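Local coordinates for glyoxalase family protein (Bacillus cereus, PDB 1ZSW) that is of unknown function but binds a zinc ion and belongs to the glyoxalase/bleomycin resistance/dioxygenase (VOC) superfamily, at residues A[41-46]-A[334-338]; A[67-71]-A[331-335]; A[106-110]-A[176-182]; A[135-141]-A[152-156]. One frame throughout, in Å; residues are numbered along the deposited sequence.

Contact 1 (A[41-46]-A[334-338]); sequences ANENNH and PIEEK
Asn-42 carries its CG beside its own backbone N (chi1 -65°), and this sends the amide out along the C-terminal tail to Glu-336. Lys-338 holds CG between its backbone N and carbonyl carbon (chi1 76°), and its chain bends at chi3 and crosses the His-46 side chain at about a right angle. The tail 334-338 has no regular structure and lies along the first turns of helix 41-51. Glu-336 N donates to Asn-42 OD1 at 2.8 Å, well above the plane of the amide rather than within it. Lys-338 CE sits 3.8 Å from the centroid of the His-46 ring, a CH-pi contact over one face. Beyond it, a water accepts from Lys-338 NZ and donates to Glu-43 O. A second water bridges Asn-42 O and Glu-336 O, 2.7 Å from each. Ile-335 adds an apolar touch, with CG1 3.9 Å from Ala-41 CB. The carboxylate of Glu-337 forms a salt bridge with Lys-49. At this surface contact the chain end is held by the Glu-336 to Asn-42 bond, the salt bridge and bridging water, alongside the aliphatic parts of Ile-335 and Lys-338.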
# COMPACT_ATOMS: atom_id res chain seq x y z
N ALA A 41 -9.85 14.33 7.14
CA ALA A 41 -10.19 13.91 5.78
C ALA A 41 -10.15 15.05 4.77
O ALA A 41 -9.73 14.82 3.64
CB ALA A 41 -11.56 13.20 5.74
N ASN A 42 -10.60 16.25 5.14
CA ASN A 42 -10.54 17.38 4.20
C ASN A 42 -9.12 17.66 3.71
O ASN A 42 -8.89 17.80 2.51
CB ASN A 42 -11.15 18.66 4.82
CG ASN A 42 -12.65 18.54 5.09
OD1 ASN A 42 -13.33 17.70 4.52
ND2 ASN A 42 -13.16 19.37 5.99
N GLU A 43 -8.16 17.68 4.63
CA GLU A 43 -6.76 17.97 4.28
C GLU A 43 -6.13 16.77 3.56
O GLU A 43 -5.31 16.93 2.66
CB GLU A 43 -5.97 18.34 5.54
CG GLU A 43 -6.45 19.66 6.17
CD GLU A 43 -5.98 19.85 7.60
OE1 GLU A 43 -5.46 18.90 8.21
OE2 GLU A 43 -6.15 20.98 8.12
N ASN A 44 -6.55 15.57 3.96
CA ASN A 44 -6.06 14.35 3.35
C ASN A 44 -6.51 14.25 1.90
O ASN A 44 -5.71 14.02 1.00
CB ASN A 44 -6.52 13.13 4.18
CG ASN A 44 -6.02 11.82 3.61
OD1 ASN A 44 -4.84 11.48 3.76
ND2 ASN A 44 -6.90 11.10 2.96
N ASN A 45 -7.80 14.52 1.67
CA ASN A 45 -8.35 14.57 0.33
C ASN A 45 -7.65 15.61 -0.54
O ASN A 45 -7.31 15.32 -1.67
CB ASN A 45 -9.86 14.83 0.42
CG ASN A 45 -10.55 14.92 -0.95
OD1 ASN A 45 -11.00 16.01 -1.35
ND2 ASN A 45 -10.63 13.81 -1.67
N HIS A 46 -7.40 16.80 0.01
CA HIS A 46 -6.75 17.81 -0.78
C HIS A 46 -5.37 17.31 -1.20
O HIS A 46 -4.99 17.41 -2.37
CB HIS A 46 -6.66 19.14 -0.04
CG HIS A 46 -5.94 20.18 -0.85
ND1 HIS A 46 -6.51 20.80 -1.94
CD2 HIS A 46 -4.67 20.65 -0.76
CE1 HIS A 46 -5.63 21.63 -2.48
NE2 HIS A 46 -4.51 21.56 -1.78
N PRO A 334 -19.58 16.08 5.77
CA PRO A 334 -19.20 15.97 4.36
C PRO A 334 -17.73 16.33 4.15
O PRO A 334 -17.18 17.14 4.90
CB PRO A 334 -20.11 16.98 3.66
CG PRO A 334 -20.61 17.88 4.74
CD PRO A 334 -20.65 17.08 5.99
N ILE A 335 -17.09 15.73 3.16
CA ILE A 335 -15.71 16.09 2.86
C ILE A 335 -15.71 17.32 1.98
O ILE A 335 -16.29 17.33 0.89
CB ILE A 335 -14.92 14.91 2.26
CG1 ILE A 335 -14.60 13.92 3.39
CG2 ILE A 335 -13.64 15.40 1.57
CD1 ILE A 335 -14.37 12.54 2.92
N GLU A 336 -15.10 18.39 2.48
CA GLU A 336 -15.12 19.68 1.82
C GLU A 336 -13.96 19.82 0.85
O GLU A 336 -12.81 19.62 1.23
CB GLU A 336 -15.06 20.80 2.86
CG GLU A 336 -16.26 20.86 3.79
CD GLU A 336 -16.03 21.76 4.99
OE1 GLU A 336 -16.25 21.29 6.14
OE2 GLU A 336 -15.61 22.92 4.80
N GLU A 337 -14.28 20.15 -0.40
CA GLU A 337 -13.27 20.40 -1.43
C GLU A 337 -12.69 21.80 -1.28
O GLU A 337 -13.42 22.79 -1.34
CB GLU A 337 -13.86 20.23 -2.83
CG GLU A 337 -14.32 18.81 -3.16
CD GLU A 337 -13.16 17.83 -3.37
OE1 GLU A 337 -12.04 18.28 -3.67
OE2 GLU A 337 -13.39 16.61 -3.24
N LYS A 338 -11.38 21.88 -1.07
CA LYS A 338 -10.70 23.16 -0.89
C LYS A 338 -9.84 23.52 -2.10
O LYS A 338 -9.76 22.78 -3.09
CB LYS A 338 -9.88 23.18 0.42
CG LYS A 338 -8.56 22.42 0.39
CD LYS A 338 -8.03 22.15 1.81
CE LYS A 338 -6.50 22.32 1.88
NZ LYS A 338 -5.86 21.62 3.04
OXT LYS A 338 -9.22 24.59 -2.14
O HOH W 1 -10.58 18.30 0.40
O HOH W 2 -3.85 19.32 2.41

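Contact 2 (A[67-71]-A[331-335]); sequences SMYHL and NLAPI
Segments 67-71 and 331-335 run in nearly the same direction, 20° apart end to end, yet no backbone hydrogen bond joins them. Instead Tyr-69 spans the gap. Its ring lies between two aliphatic side chains of the tail. Leu-332 CD2 stands over one face, 4.2 Å from the ring centroid. Ile-335 CD1 covers the opposite face at 3.8 Å, close to the ring normal. Both methyls make CH-pi contacts. At the ring's edge, Tyr-69 OH donates to Ala-333 O at 2.7 Å, from above the carbonyl plane. The ring is thus gripped on both faces and at its hydroxyl, which should restrict its rotation. With CG beside its backbone N (chi1 -46°), Leu-71 meets the same isoleucine tip to tip, CD2 3.7 Å from Ile-335 CD1. Near the start of the contact, Leu-332 CD2 rests 3.7 Å from Ser-67 O. Val-61 and Met-59 of strand 55-62 also touch Leu-332 and Ile-335, respectively. The C-terminal tail thus packs by strand 69-74, away from the metal: the side chain of Leu-71 is about 13 Å from the zinc ion. The sheet is the metal-bearing one of the vicinal oxygen chelate (VOC) fold, with ligands His-33, His-246 and Glu-294.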
# COMPACT_ATOMS: atom_id res chain seq x y z
N SER A 67 -18.37 4.44 12.03
CA SER A 67 -18.32 5.86 12.42
C SER A 67 -17.10 6.60 11.83
O SER A 67 -17.00 7.84 11.91
CB SER A 67 -18.33 6.01 13.94
OG SER A 67 -17.08 5.62 14.50
N MET A 68 -16.20 5.83 11.22
CA MET A 68 -14.93 6.34 10.77
C MET A 68 -14.86 6.33 9.25
O MET A 68 -15.09 5.28 8.67
CB MET A 68 -13.87 5.38 11.33
CG MET A 68 -12.48 5.65 10.97
SD MET A 68 -11.43 4.42 11.76
CE MET A 68 -11.92 4.46 13.50
N TYR A 69 -14.51 7.46 8.61
CA TYR A 69 -14.27 7.47 7.16
C TYR A 69 -13.10 6.56 6.81
O TYR A 69 -12.12 6.46 7.56
CB TYR A 69 -13.93 8.86 6.64
CG TYR A 69 -15.09 9.77 6.19
CD1 TYR A 69 -15.29 11.01 6.77
CD2 TYR A 69 -15.94 9.38 5.15
CE1 TYR A 69 -16.31 11.85 6.33
CE2 TYR A 69 -16.97 10.21 4.71
CZ TYR A 69 -17.14 11.45 5.30
OH TYR A 69 -18.17 12.27 4.86
N HIS A 70 -13.23 5.92 5.66
CA HIS A 70 -12.16 5.17 5.03
C HIS A 70 -12.12 5.65 3.57
O HIS A 70 -13.05 5.46 2.79
CB HIS A 70 -12.39 3.65 5.15
CG HIS A 70 -11.21 2.82 4.77
ND1 HIS A 70 -11.29 1.45 4.57
CD2 HIS A 70 -9.92 3.16 4.52
CE1 HIS A 70 -10.09 0.99 4.26
NE2 HIS A 70 -9.25 2.00 4.20
N LEU A 71 -11.03 6.34 3.19
CA LEU A 71 -10.91 6.92 1.86
C LEU A 71 -9.81 6.22 1.05
O LEU A 71 -8.71 5.96 1.58
CB LEU A 71 -10.56 8.42 1.98
CG LEU A 71 -11.35 9.27 2.98
CD1 LEU A 71 -10.85 10.67 2.83
CD2 LEU A 71 -12.85 9.22 2.67
N ASN A 331 -24.00 10.73 11.13
CA ASN A 331 -22.82 10.89 11.99
C ASN A 331 -21.55 11.36 11.25
O ASN A 331 -20.51 11.57 11.88
CB ASN A 331 -22.53 9.60 12.76
CG ASN A 331 -21.64 9.82 13.97
OD1 ASN A 331 -22.07 10.39 14.98
ND2 ASN A 331 -20.39 9.36 13.89
N LEU A 332 -21.64 11.55 9.94
CA LEU A 332 -20.46 11.96 9.16
C LEU A 332 -20.56 13.38 8.61
O LEU A 332 -21.60 13.77 8.07
CB LEU A 332 -20.21 10.99 8.00
CG LEU A 332 -19.97 9.52 8.34
CD1 LEU A 332 -20.29 8.64 7.14
CD2 LEU A 332 -18.55 9.27 8.84
N ALA A 333 -19.48 14.14 8.74
CA ALA A 333 -19.38 15.46 8.13
C ALA A 333 -18.98 15.29 6.68
O ALA A 333 -18.12 14.45 6.37
CB ALA A 333 -18.36 16.30 8.84
N PRO A 334 -19.58 16.08 5.77
CA PRO A 334 -19.20 15.97 4.36
C PRO A 334 -17.73 16.33 4.15
O PRO A 334 -17.18 17.14 4.90
CB PRO A 334 -20.11 16.98 3.66
CG PRO A 334 -20.61 17.88 4.74
CD PRO A 334 -20.65 17.08 5.99
N ILE A 335 -17.09 15.73 3.16
CA ILE A 335 -15.71 16.09 2.86
C ILE A 335 -15.71 17.32 1.98
O ILE A 335 -16.29 17.33 0.89
CB ILE A 335 -14.92 14.91 2.26
CG1 ILE A 335 -14.60 13.92 3.39
CG2 ILE A 335 -13.64 15.40 1.57
CD1 ILE A 335 -14.37 12.54 2.92

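Contact 3 (A[106-110]-A[176-182]); sequences GLLVP and HQIQGMG
Gly-106 O accepts from Gly-182 N at 2.8 Å, and Leu-108 uses both its N and its O to hold segment 176-182. Leu-108 N donates to Gly-180 O at 2.8 Å, nearly along the C=O axis. Gln-179 N donates to Leu-108 O at 2.7 Å in an almost straight bond. This is the tight part of the contact. Strands 106-109 and 180-182 are steeply inclined, with 116° between their directions. Leu-107 and Met-181 form an antiparallel non-hydrogen-bonded pair whose side chains diverge. The bare CA of Gly-182 lets the Leu-108 side chain lie against the backbone, CG 4.0 Å from that CA. Leu-107 CB meets Ile-178 CG2 at 3.9 Å.

The end at Pro-110 is partly exposed, and no backbone bond continues the series. Val-109 CG1 and Ile-178 CG1 stay 4.2 Å apart. Gln-179 has CG beside its backbone N (chi1 -57°) and an extended chain that lays OE1 against the Val-109 to Pro-110 peptide, 3.0 Å from Val-109 C. Its hydrogen bond is to Ser-156 OG.

Strand 101-109 begins a beta-alpha-beta-beta-beta stretch, as in VOC modules, and here pairs with strand 180-188. Strand 150-155 flanks its other side. Helix 112-124 packs on Val-109 through Leu-115 and Trp-118, and Met-181 touches His-31 and Ile-34 of strand 31-38, near the zinc ligand His-33.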
# COMPACT_ATOMS: atom_id res chain seq x y z
N GLY A 106 6.88 4.03 -1.40
CA GLY A 106 7.45 4.34 -2.72
C GLY A 106 6.36 4.41 -3.78
O GLY A 106 5.49 3.54 -3.83
N LEU A 107 6.41 5.42 -4.64
CA LEU A 107 5.38 5.60 -5.70
C LEU A 107 6.13 5.77 -7.02
O LEU A 107 7.02 6.63 -7.11
CB LEU A 107 4.54 6.84 -5.41
CG LEU A 107 3.72 6.83 -4.12
CD1 LEU A 107 3.06 8.18 -3.87
CD2 LEU A 107 2.69 5.72 -4.24
N LEU A 108 5.79 4.96 -8.02
CA LEU A 108 6.51 4.99 -9.31
C LEU A 108 6.01 6.15 -10.17
O LEU A 108 4.81 6.41 -10.24
CB LEU A 108 6.30 3.68 -10.06
CG LEU A 108 6.91 2.46 -9.35
CD1 LEU A 108 6.42 1.14 -9.92
CD2 LEU A 108 8.45 2.53 -9.46
N VAL A 109 6.95 6.86 -10.80
CA VAL A 109 6.66 7.86 -11.84
C VAL A 109 7.47 7.50 -13.07
O VAL A 109 8.48 6.82 -12.96
CB VAL A 109 6.91 9.31 -11.40
CG1 VAL A 109 5.98 9.68 -10.27
CG2 VAL A 109 8.41 9.57 -10.99
N PRO A 110 6.98 7.88 -14.27
CA PRO A 110 7.61 7.33 -15.47
C PRO A 110 9.08 7.70 -15.74
O PRO A 110 9.80 6.84 -16.19
CB PRO A 110 6.69 7.83 -16.59
CG PRO A 110 5.35 8.10 -15.88
CD PRO A 110 5.78 8.67 -14.57
N HIS A 176 3.32 12.24 -16.35
CA HIS A 176 4.01 12.42 -15.06
C HIS A 176 3.23 11.87 -13.88
O HIS A 176 3.65 12.00 -12.74
CB HIS A 176 4.30 13.89 -14.79
CG HIS A 176 5.17 14.53 -15.83
ND1 HIS A 176 6.26 13.89 -16.37
CD2 HIS A 176 5.07 15.73 -16.45
CE1 HIS A 176 6.81 14.68 -17.29
NE2 HIS A 176 6.12 15.81 -17.34
N GLN A 177 2.07 11.29 -14.14
CA GLN A 177 1.24 10.82 -13.03
C GLN A 177 1.95 9.71 -12.29
O GLN A 177 2.64 8.87 -12.89
CB GLN A 177 -0.11 10.27 -13.51
CG GLN A 177 -1.11 11.39 -13.77
CD GLN A 177 -2.48 10.90 -14.22
OE1 GLN A 177 -2.95 9.83 -13.81
NE2 GLN A 177 -3.13 11.67 -15.10
N ILE A 178 1.66 9.69 -11.00
CA ILE A 178 1.99 8.53 -10.17
C ILE A 178 1.37 7.29 -10.80
O ILE A 178 0.16 7.28 -11.10
CB ILE A 178 1.50 8.74 -8.73
CG1 ILE A 178 2.42 9.78 -8.04
CG2 ILE A 178 1.60 7.42 -7.95
CD1 ILE A 178 1.79 10.46 -6.89
N GLN A 179 2.17 6.24 -10.98
CA GLN A 179 1.67 5.01 -11.63
C GLN A 179 1.03 4.05 -10.64
O GLN A 179 -0.07 3.53 -10.89
CB GLN A 179 2.77 4.30 -12.42
CG GLN A 179 3.37 5.22 -13.48
CD GLN A 179 4.65 4.68 -13.96
OE1 GLN A 179 5.71 5.09 -13.48
NE2 GLN A 179 4.58 3.72 -14.85
N GLY A 180 1.71 3.85 -9.51
CA GLY A 180 1.23 2.98 -8.45
C GLY A 180 2.42 2.78 -7.54
O GLY A 180 3.41 3.52 -7.63
N MET A 181 2.31 1.77 -6.68
CA MET A 181 3.31 1.54 -5.63
C MET A 181 4.56 0.92 -6.17
O MET A 181 4.51 -0.00 -6.98
CB MET A 181 2.74 0.60 -4.55
CG MET A 181 1.56 1.28 -3.86
SD MET A 181 0.60 0.06 -2.86
CE MET A 181 1.83 -0.13 -1.62
N GLY A 182 5.69 1.37 -5.61
CA GLY A 182 6.98 0.68 -5.81
C GLY A 182 7.51 0.18 -4.47
O GLY A 182 6.79 -0.50 -3.74

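Contact 4 (A[135-141]-A[152-156]); sequences YANRPAL and VLLVS
Leu-141 and Leu-153 exchange backbone hydrogen bonds in the antiparallel beta hairpin of strands 138-144 and 150-155. Leu-153 N donates to Leu-141 O at 2.8 Å, and Leu-141 N returns a bond to Leu-153 O at 2.9 Å. Further along, Val-155 N donates to Pro-139 O at 3.0 Å. Between these bonds, Ala-140 and Leu-154 form a non-hydrogen-bonded pair with both side chains on one face. A type I' turn from Tyr-135 to Arg-138 leads into strand 138-144. It brings Tyr-135 onto the face of Ala-140 and Leu-154.

Tyr-135 has CG anti to the backbone N (chi1 -177°), which places its ring near Val-152. Val-152 CG1 lies over one ring face, offset toward the rim, 4.2 Å from the centroid. Leu-154 CD2 packs against Tyr-135 CB at 3.7 Å. The other branch of Val-152, CG2, meets Ala-140 CB at 3.7 Å. The phenol hydroxyl is hydrogen-bonded to Glu-185 of strand 180-188, and the guanidinium of Arg-138 makes a salt bridge with Glu-226, just before strand 227-231. On the other face, Leu-153 touches Leu-115 and Trp-118 of helix 112-124. The side chains of Pro-139 and Val-155 cross at about a right angle, CB to CG2 4.0 Å.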
# COMPACT_ATOMS: atom_id res chain seq x y z
N TYR A 135 16.95 6.09 -4.26
CA TYR A 135 16.32 5.27 -3.23
C TYR A 135 16.18 3.87 -3.77
O TYR A 135 15.64 3.69 -4.84
CB TYR A 135 14.96 5.85 -2.80
CG TYR A 135 14.37 5.04 -1.69
CD1 TYR A 135 13.61 3.90 -1.97
CD2 TYR A 135 14.57 5.40 -0.36
CE1 TYR A 135 13.09 3.12 -0.94
CE2 TYR A 135 14.07 4.63 0.69
CZ TYR A 135 13.30 3.49 0.37
OH TYR A 135 12.79 2.69 1.39
N ALA A 136 16.70 2.88 -3.04
CA ALA A 136 16.72 1.50 -3.50
C ALA A 136 17.15 1.34 -4.95
O ALA A 136 16.51 0.66 -5.76
CB ALA A 136 15.34 0.83 -3.26
N ASN A 137 18.25 2.04 -5.30
CA ASN A 137 18.86 1.93 -6.61
C ASN A 137 18.07 2.54 -7.78
O ASN A 137 18.32 2.21 -8.93
CB ASN A 137 19.28 0.49 -6.89
CG ASN A 137 20.33 -0.01 -5.88
OD1 ASN A 137 21.35 0.64 -5.68
ND2 ASN A 137 20.06 -1.14 -5.25
N ARG A 138 17.15 3.44 -7.46
CA ARG A 138 16.39 4.16 -8.47
C ARG A 138 16.49 5.65 -8.25
O ARG A 138 16.51 6.11 -7.11
CB ARG A 138 14.91 3.73 -8.43
CG ARG A 138 14.71 2.28 -8.71
CD ARG A 138 13.21 1.92 -8.95
NE ARG A 138 13.10 0.47 -9.15
CZ ARG A 138 13.12 -0.39 -8.13
NH1 ARG A 138 13.22 0.07 -6.90
NH2 ARG A 138 13.03 -1.70 -8.35
N PRO A 139 16.52 6.47 -9.34
CA PRO A 139 16.41 7.90 -9.14
C PRO A 139 15.12 8.23 -8.40
O PRO A 139 14.10 7.62 -8.66
CB PRO A 139 16.40 8.48 -10.57
CG PRO A 139 16.84 7.38 -11.45
CD PRO A 139 16.63 6.08 -10.76
N ALA A 140 15.18 9.17 -7.47
CA ALA A 140 14.10 9.37 -6.50
C ALA A 140 13.96 10.81 -6.01
O ALA A 140 14.93 11.61 -6.07
CB ALA A 140 14.33 8.43 -5.31
N LEU A 141 12.78 11.12 -5.46
CA LEU A 141 12.55 12.36 -4.77
C LEU A 141 11.72 12.07 -3.55
O LEU A 141 10.57 11.61 -3.69
CB LEU A 141 11.80 13.37 -5.68
CG LEU A 141 11.48 14.78 -5.20
CD1 LEU A 141 12.74 15.67 -5.01
CD2 LEU A 141 10.52 15.46 -6.20
N VAL A 152 8.18 8.47 -1.25
CA VAL A 152 9.29 8.71 -2.17
C VAL A 152 8.86 8.41 -3.59
O VAL A 152 8.30 7.33 -3.88
CB VAL A 152 10.57 7.92 -1.74
CG1 VAL A 152 10.35 6.39 -1.77
CG2 VAL A 152 11.76 8.26 -2.68
N LEU A 153 9.08 9.37 -4.49
CA LEU A 153 8.84 9.13 -5.89
C LEU A 153 10.04 8.42 -6.52
O LEU A 153 11.21 8.77 -6.23
CB LEU A 153 8.56 10.44 -6.63
CG LEU A 153 7.44 11.31 -6.13
CD1 LEU A 153 7.39 12.57 -6.97
CD2 LEU A 153 6.08 10.57 -6.25
N LEU A 154 9.76 7.42 -7.33
CA LEU A 154 10.80 6.52 -7.85
C LEU A 154 10.65 6.37 -9.36
O LEU A 154 9.55 6.12 -9.87
CB LEU A 154 10.67 5.15 -7.22
CG LEU A 154 10.71 5.01 -5.70
CD1 LEU A 154 10.21 3.57 -5.31
CD2 LEU A 154 12.13 5.33 -5.16
N VAL A 155 11.74 6.50 -10.10
CA VAL A 155 11.63 6.40 -11.54
C VAL A 155 11.48 4.99 -12.02
O VAL A 155 12.30 4.12 -11.72
CB VAL A 155 12.79 7.12 -12.28
CG1 VAL A 155 12.72 6.82 -13.76
CG2 VAL A 155 12.69 8.60 -12.00
N SER A 156 10.42 4.80 -12.81
CA SER A 156 10.04 3.50 -13.33
C SER A 156 10.56 3.20 -14.73
O SER A 156 10.62 2.05 -15.11
CB SER A 156 8.51 3.35 -13.33
OG SER A 156 7.91 4.11 -14.40

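How the contacts relate
Contacts 1 and 2 are two parts of one attachment. Both use the C-terminal tail and share Pro-334 and Ile-335, and Ala-41 packs on Leu-71 between them. Contact 1 is a surface contact with water bridges and charged side chains. Contact 2 is partly buried and depends on a tyrosine held by aliphatic groups. Contacts 3 and 4 are buried and backbone-bonded, and they meet in the same sheet, where strands 101-109 and 150-155 are neighbours. A hydrogen bond between Gln-179 OE1 and Ser-156 OG joins them. Both are nested in the chain loops closed by contacts 1 and 2, and contact 4 also in that closed by contact 3. Contacts 2 and 4 lie on opposite sides of the chain's centre, their centres about 34 Å apart.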